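Local coordinates for protein putative metal-dependent hydrolase (Parabacteroides distasonis ATCC 8503, PDB 3KL7) that probably acts as a metal-dependent hydrolase of the beta-lactamase superfamily, holding two zinc ions in its presumed active site, at residues 182-185 / 191-194. Numbering follows the deposited sequence.
Sequences VNQP and SQAA
Q184 and Q192 face each other across a water, while deeper in, V182 packs on A193. Followed outward from CB, the Q184 chain bends the same way at two successive bonds (chi1 -76°, chi2 -71°), which curls it back and lets NE2 reach the carbonyl oxygen of the preceding N183. CB and CG are spacers; at CD the amide divides its work. OE1 accepts from R136, and NE2 of Q184 gives one bond to N183 O at 3.3 Å, from above the carbonyl plane, and another to the water at 2.9 Å. The water also bonds Q192 OE1 (2.6 Å); Q184 NE2 and Q192 OE1 stand 4.2 Å apart, too far for a direct bond. Q192 OE1 also accepts from the backbone N of T189, and its NE2 donates to E164; glutamine, with a donor and an acceptor at one tip, suits both places. The branch CG2 of V182 meets A193 CB at 3.9 Å, while I215 also packs on the valine. The small alanine lets helix 190-200 come close, V182 CA and A193 CA being 6.6 Å apart. A short apolar touch thus sits beside a water-bridged amide pair: the polar link depends on one water, and the contact is slight.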
loop_
_atom_site.group_PDB
_atom_site.type_symbol
_atom_site.label_atom_id
_atom_site.label_comp_id
_atom_site.label_asym_id
_atom_site.label_seq_id
_atom_site.Cartn_x
_atom_site.Cartn_y
_atom_site.Cartn_z
ATOM N N VAL A 182 9.513 5.539 -0.565
ATOM C CA VAL A 182 10.577 6.509 -0.589
ATOM C C VAL A 182 11.942 5.840 -0.324
ATOM O O VAL A 182 12.574 6.063 0.734
ATOM C CB VAL A 182 10.323 7.638 0.483
ATOM C CG1 VAL A 182 11.227 8.813 0.247
ATOM C CG2 VAL A 182 8.801 8.085 0.496
ATOM N N ASN A 183 12.394 5.014 -1.270
ATOM C CA ASN A 183 13.746 4.480 -1.216
ATOM C C ASN A 183 14.412 4.501 -2.581
ATOM O O ASN A 183 13.745 4.623 -3.587
ATOM C CB ASN A 183 13.789 3.067 -0.580
ATOM C CG ASN A 183 13.195 1.997 -1.464
ATOM O OD1 ASN A 183 12.315 2.260 -2.288
ATOM N ND2 ASN A 183 13.650 0.787 -1.286
ATOM N N GLN A 184 15.739 4.400 -2.594
ATOM C CA GLN A 184 16.479 4.471 -3.816
ATOM C C GLN A 184 17.339 3.213 -4.037
ATOM O O GLN A 184 17.836 2.632 -3.087
ATOM C CB GLN A 184 17.345 5.729 -3.829
ATOM C CG GLN A 184 16.527 7.005 -4.114
ATOM C CD GLN A 184 16.054 7.079 -5.561
ATOM O OE1 GLN A 184 16.854 7.383 -6.469
ATOM N NE2 GLN A 184 14.756 6.798 -5.796
ATOM N N PRO A 185 17.505 2.791 -5.316
ATOM C CA PRO A 185 16.979 3.453 -6.516
ATOM C C PRO A 185 15.571 2.971 -6.956
ATOM O O PRO A 185 15.081 3.369 -8.009
ATOM C CB PRO A 185 18.000 3.083 -7.566
ATOM C CG PRO A 185 18.474 1.691 -7.145
ATOM C CD PRO A 185 18.301 1.594 -5.653
ATOM N N SER A 191 12.290 14.435 -2.473
ATOM C CA SER A 191 11.719 15.468 -3.333
ATOM C C SER A 191 10.636 14.928 -4.242
ATOM O O SER A 191 9.623 15.585 -4.445
ATOM C CB SER A 191 12.792 16.155 -4.144
ATOM O OG SER A 191 13.521 17.048 -3.324
ATOM N N GLN A 192 10.846 13.724 -4.778
ATOM C CA GLN A 192 9.850 13.078 -5.641
ATOM C C GLN A 192 8.591 12.785 -4.888
ATOM O O GLN A 192 7.513 13.036 -5.385
ATOM C CB GLN A 192 10.379 11.780 -6.196
ATOM C CG GLN A 192 11.092 11.899 -7.478
ATOM C CD GLN A 192 11.628 10.563 -7.922
ATOM O OE1 GLN A 192 12.028 9.767 -7.107
ATOM N NE2 GLN A 192 11.630 10.318 -9.221
ATOM N N ALA A 193 8.740 12.219 -3.686
ATOM C CA ALA A 193 7.619 11.940 -2.808
ATOM C C ALA A 193 6.823 13.213 -2.492
ATOM O O ALA A 193 5.588 13.202 -2.510
ATOM C CB ALA A 193 8.110 11.308 -1.529
ATOM N N ALA A 194 7.528 14.302 -2.204
ATOM C CA ALA A 194 6.870 15.581 -1.913
ATOM C C ALA A 194 6.068 16.065 -3.139
ATOM O O ALA A 194 4.923 16.489 -3.012
ATOM C CB ALA A 194 7.903 16.643 -1.485
HETATM O O HOH W 1 13.947 8.309 -8.122
#